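PDB 5T09: type III secretion system effector HopBA1 from Pseudomonas syringae pv. aptata, which acts as a virulence factor that the Arabidopsis disease resistance protein RBA1 recognizes, enhancing RBA1 self-association and so triggering plant cell death. Local coordinates for residues A[37-41]-A[67-72]; A[218-222]-A[232-236]. The contacts are given in a common frame with arbitrary orientation. Numbering follows the deposited sequence.

Interaction 1: A[37-41]-A[67-72]; sequences VDTLV and ESAAKL
Residues 37-41, a turn of helix 36-46, and residues 67-72, on helix 60-74, run roughly side by side in the same sense: the axes of these short segments approach to 9.8 Å and cross at -41°. The CA atoms of Val37 and Ser68 are nearest neighbours at 5.8 Å, those of Val41 and Leu72 at 5.5 Å, so a four-residue advance, about one turn, on each helix brings the next pair together. The backbone bonds Val41 N to Val37 O (3.0 Å) and Leu72 N to Ser68 O (2.7 Å) span these turns, whereas the second helix is kinked where the N atoms of Ala70 and Lys71 make no bond to the preceding turn. Glu67 flanks the start of the interface, its OE1 3.9 Å from Val37 CG2. Ser68 fills the centre: with chi1 m, its OG lies 3.6 Å from Val37 CG1 and 3.7 Å from Leu40 CD2, and it is hydrogen-bonded back to Leu64 O of its own helix. Lys71, extended beyond an m chi1, lays its aliphatic chain along the two valines (both chi1 t), with CB 3.8 Å from Val41 CG2 and CD 4.1 Å from Val37 CG1; NZ stops 4.6 Å from Asp38 OD1, beyond salt-bridge range. Leu72 (mt) closes the buried side, CD2 lying 3.8 Å from Val41 CA and 4.2 Å from Leu40 CG. No hydrogen bond crosses the 364 Å² interface, which is van der Waals packing between neighbouring helices of an alpha-beta fold with a parallel beta core, the EreA/ChaN-like architecture.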
loop_
_atom_site.group_PDB
_atom_site.type_symbol
_atom_site.label_atom_id
_atom_site.label_comp_id
_atom_site.label_asym_id
_atom_site.label_seq_id
_atom_site.Cartn_x
_atom_site.Cartn_y
_atom_site.Cartn_z
ATOM N N VAL A 37 -10.710 9.301 -5.465
ATOM C CA VAL A 37 -11.163 8.982 -4.113
ATOM C C VAL A 37 -12.350 8.028 -4.170
ATOM O O VAL A 37 -12.398 7.023 -3.453
ATOM C CB VAL A 37 -11.511 10.270 -3.343
ATOM C CG1 VAL A 37 -12.062 9.939 -1.957
ATOM C CG2 VAL A 37 -10.290 11.171 -3.224
ATOM N N ASP A 38 -13.327 8.332 -5.028
ATOM C CA ASP A 38 -14.515 7.491 -5.129
ATOM C C ASP A 38 -14.151 6.063 -5.520
ATOM O O ASP A 38 -14.768 5.103 -5.040
ATOM C CB ASP A 38 -15.494 8.085 -6.142
ATOM C CG ASP A 38 -16.026 9.439 -5.714
ATOM O OD1 ASP A 38 -16.096 9.695 -4.493
ATOM O OD2 ASP A 38 -16.379 10.246 -6.599
ATOM N N THR A 39 -13.153 5.901 -6.390
ATOM C CA THR A 39 -12.759 4.563 -6.819
ATOM C C THR A 39 -12.096 3.793 -5.685
ATOM O O THR A 39 -12.400 2.613 -5.467
ATOM C CB THR A 39 -11.823 4.653 -8.026
ATOM O OG1 THR A 39 -12.525 5.227 -9.137
ATOM C CG2 THR A 39 -11.299 3.273 -8.421
ATOM N N LEU A 40 -11.187 4.438 -4.950
ATOM C CA LEU A 40 -10.484 3.747 -3.873
ATOM C C LEU A 40 -11.449 3.335 -2.768
ATOM O O LEU A 40 -11.408 2.199 -2.282
ATOM C CB LEU A 40 -9.374 4.637 -3.318
ATOM C CG LEU A 40 -8.596 4.081 -2.125
ATOM C CD1 LEU A 40 -8.025 2.700 -2.431
ATOM C CD2 LEU A 40 -7.488 5.042 -1.727
ATOM N N VAL A 41 -12.327 4.250 -2.355
ATOM C CA VAL A 41 -13.293 3.937 -1.305
ATOM C C VAL A 41 -14.245 2.842 -1.769
ATOM O O VAL A 41 -14.595 1.935 -1.003
ATOM C CB VAL A 41 -14.050 5.210 -0.886
ATOM C CG1 VAL A 41 -15.136 4.887 0.139
ATOM C CG2 VAL A 41 -13.079 6.241 -0.327
ATOM N N GLU A 67 -6.534 11.941 1.409
ATOM C CA GLU A 67 -7.866 12.457 1.124
ATOM C C GLU A 67 -8.952 11.401 1.303
ATOM O O GLU A 67 -10.125 11.757 1.447
ATOM C CB GLU A 67 -7.914 13.012 -0.300
ATOM C CG GLU A 67 -6.908 14.124 -0.564
ATOM C CD GLU A 67 -6.843 14.517 -2.027
ATOM O OE1 GLU A 67 -7.683 14.030 -2.814
ATOM O OE2 GLU A 67 -5.949 15.311 -2.391
ATOM N N SER A 68 -8.590 10.121 1.297
ATOM C CA SER A 68 -9.554 9.035 1.423
ATOM C C SER A 68 -9.686 8.512 2.848
ATOM O O SER A 68 -10.581 7.703 3.107
ATOM C CB SER A 68 -9.153 7.868 0.507
ATOM O OG SER A 68 -9.040 8.284 -0.840
ATOM N N ALA A 69 -8.823 8.952 3.767
ATOM C CA ALA A 69 -8.718 8.323 5.079
ATOM C C ALA A 69 -10.075 8.228 5.768
ATOM O O ALA A 69 -10.561 7.132 6.070
ATOM C CB ALA A 69 -7.725 9.098 5.945
ATOM N N ALA A 70 -10.700 9.376 6.031
ATOM C CA ALA A 70 -11.962 9.384 6.766
ATOM C C ALA A 70 -13.016 8.540 6.059
ATOM O O ALA A 70 -13.720 7.745 6.692
ATOM C CB ALA A 70 -12.450 10.821 6.948
ATOM N N LYS A 71 -13.139 8.699 4.739
ATOM C CA LYS A 71 -14.133 7.932 3.996
ATOM C C LYS A 71 -13.818 6.441 4.027
ATOM O O LYS A 71 -14.731 5.610 4.109
ATOM C CB LYS A 71 -14.213 8.433 2.556
ATOM C CG LYS A 71 -14.881 9.791 2.416
ATOM C CD LYS A 71 -14.973 10.206 0.962
ATOM C CE LYS A 71 -15.509 11.617 0.817
ATOM N NZ LYS A 71 -15.514 12.051 -0.607
ATOM N N LEU A 72 -12.535 6.080 3.956
ATOM C CA LEU A 72 -12.166 4.671 4.054
ATOM C C LEU A 72 -12.569 4.095 5.405
ATOM O O LEU A 72 -13.109 2.985 5.479
ATOM C CB LEU A 72 -10.666 4.497 3.826
ATOM C CG LEU A 72 -10.176 4.664 2.383
ATOM C CD1 LEU A 72 -8.661 4.717 2.345
ATOM C CD2 LEU A 72 -10.689 3.534 1.498
#

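Interaction 2: A[218-222]-A[232-236]; sequences RGSSR and IVIAG
This is a short antiparallel beta pairing at the edge of the mixed sheet, where the end of the loop 218-222 enters strand 222-223 and meets strand 232-235. The directions from CA 219 to 222 and from CA 232 to 235 are 152° apart. Arg222 and Val233 form a hydrogen-bonded pair, CA-CA 5.2 Å, with Arg222 N bonded to Val233 O at 2.8 Å and Val233 N to Arg222 O at 2.6 Å. CA-H...O contacts add to it: Ser221 CA to Val233 O (3.1 Å) and Ile232 CA to Arg222 O (3.3 Å). One step further the backbone ladder gives way to a side chain, for Ala235 N donates to OG of Ser221 (chi1 m) at 3.2 Å. Ala235 CB then packs against the loop backbone, 3.4 Å from Gly219 O and 3.6 Å from Ser220 C. Arg222 (chi1 p, then t, t) folds back over the sheet face shared with Val233: NH2 bonds Ser220 O at 3.1 Å, Val233 CG1 lies over one face of the guanidinium, 4.0 Å from NH1, and a salt bridge joins NH2 to Asp214. Strand 232-235 is thus held on both edges, antiparallel to 222-223 and parallel to 209-214 through backbone bonds of Ile232 and Ile234 to Ser212 and of Ile234 to Asp214, while Ile232 and Ile234 rest against Thr39 of helix 36-46.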
loop_
_atom_site.group_PDB
_atom_site.type_symbol
_atom_site.label_atom_id
_atom_site.label_comp_id
_atom_site.label_asym_id
_atom_site.label_seq_id
_atom_site.Cartn_x
_atom_site.Cartn_y
_atom_site.Cartn_z
ATOM N N ARG A 218 -3.117 10.226 -19.428
ATOM C CA ARG A 218 -3.928 9.891 -20.598
ATOM C C ARG A 218 -5.219 9.193 -20.181
ATOM O O ARG A 218 -6.312 9.757 -20.294
ATOM C CB ARG A 218 -3.130 8.999 -21.553
ATOM C CG ARG A 218 -1.945 9.666 -22.221
ATOM C CD ARG A 218 -1.320 8.720 -23.233
ATOM N NE ARG A 218 -0.397 9.396 -24.139
ATOM C CZ ARG A 218 0.108 8.842 -25.238
ATOM N NH1 ARG A 218 -0.221 7.602 -25.575
ATOM N NH2 ARG A 218 0.941 9.532 -26.004
ATOM N N GLY A 219 -5.100 7.964 -19.694
ATOM C CA GLY A 219 -6.252 7.130 -19.440
ATOM C C GLY A 219 -7.080 7.610 -18.264
ATOM O O GLY A 219 -6.801 8.619 -17.616
ATOM N N SER A 220 -8.140 6.852 -18.001
ATOM C CA SER A 220 -9.005 7.059 -16.853
ATOM C C SER A 220 -8.995 5.805 -15.993
ATOM O O SER A 220 -8.560 4.735 -16.429
ATOM C CB SER A 220 -10.440 7.386 -17.285
ATOM O OG SER A 220 -10.466 8.485 -18.181
ATOM N N SER A 221 -9.468 5.948 -14.758
ATOM C CA SER A 221 -9.571 4.800 -13.870
ATOM C C SER A 221 -10.380 3.699 -14.543
ATOM O O SER A 221 -11.408 3.959 -15.170
ATOM C CB SER A 221 -10.219 5.210 -12.548
ATOM O OG SER A 221 -9.492 6.264 -11.937
ATOM N N ARG A 222 -9.905 2.462 -14.417
ATOM C CA ARG A 222 -10.449 1.383 -15.230
ATOM C C ARG A 222 -10.083 0.038 -14.622
ATOM O O ARG A 222 -9.198 -0.064 -13.770
ATOM C CB ARG A 222 -9.918 1.469 -16.662
ATOM C CG ARG A 222 -8.404 1.316 -16.731
ATOM C CD ARG A 222 -7.838 1.795 -18.056
ATOM N NE ARG A 222 -6.394 1.580 -18.122
ATOM C CZ ARG A 222 -5.471 2.483 -17.794
ATOM N NH1 ARG A 222 -4.186 2.171 -17.890
ATOM N NH2 ARG A 222 -5.821 3.693 -17.372
ATOM N N ILE A 232 -7.681 -3.267 -10.827
ATOM C CA ILE A 232 -8.156 -1.977 -11.314
ATOM C C ILE A 232 -6.995 -0.996 -11.327
ATOM O O ILE A 232 -6.075 -1.076 -10.507
ATOM C CB ILE A 232 -9.330 -1.419 -10.473
ATOM C CG1 ILE A 232 -8.925 -1.228 -9.009
ATOM C CG2 ILE A 232 -10.539 -2.341 -10.581
ATOM C CD1 ILE A 232 -9.915 -0.390 -8.220
ATOM N N VAL A 233 -7.045 -0.064 -12.274
ATOM C CA VAL A 233 -6.030 0.967 -12.432
ATOM C C VAL A 233 -6.680 2.309 -12.132
ATOM O O VAL A 233 -7.711 2.651 -12.723
ATOM C CB VAL A 233 -5.428 0.958 -13.848
ATOM C CG1 VAL A 233 -4.206 1.869 -13.906
ATOM C CG2 VAL A 233 -5.073 -0.459 -14.276
ATOM N N ILE A 234 -6.085 3.058 -11.210
ATOM C CA ILE A 234 -6.542 4.399 -10.866
ATOM C C ILE A 234 -5.705 5.394 -11.657
ATOM O O ILE A 234 -4.469 5.370 -11.593
ATOM C CB ILE A 234 -6.436 4.655 -9.353
ATOM C CG1 ILE A 234 -7.527 3.867 -8.618
ATOM C CG2 ILE A 234 -6.537 6.156 -9.043
ATOM C CD1 ILE A 234 -7.502 4.010 -7.110
ATOM N N ALA A 235 -6.376 6.262 -12.408
ATOM C CA ALA A 235 -5.691 7.284 -13.184
ATOM C C ALA A 235 -5.243 8.412 -12.266
ATOM O O ALA A 235 -6.034 8.927 -11.469
ATOM C CB ALA A 235 -6.607 7.824 -14.281
ATOM N N GLY A 236 -3.972 8.789 -12.371
ATOM C CA GLY A 236 -3.422 9.833 -11.529
ATOM C C GLY A 236 -2.487 10.766 -12.266
ATOM O O GLY A 236 -2.366 10.704 -13.492
#

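The two contacts meet at helix 36-46, although their centres lie about 16 Å apart. Thr39, which takes no part in interaction 1, puts CG2 3.8 Å from Ile234 CG1 and 3.9 Å from Ile232 CD1, and Leu40 CB comes within 4.3 Å of Ile234 CD1. One helix thus packs on helix 60-74 and on strand 232-235. Both contacts are partly buried, with exposed residues at the margin, but their chemistry differs: interaction 1 is van der Waals contact, largely of Val, Leu and the Lys71 aliphatic chain around Ser68, with no hydrogen bond between the helices, whereas the sheet edge of interaction 2 depends on backbone hydrogen bonds between segments, supplemented by serine and arginine side chains.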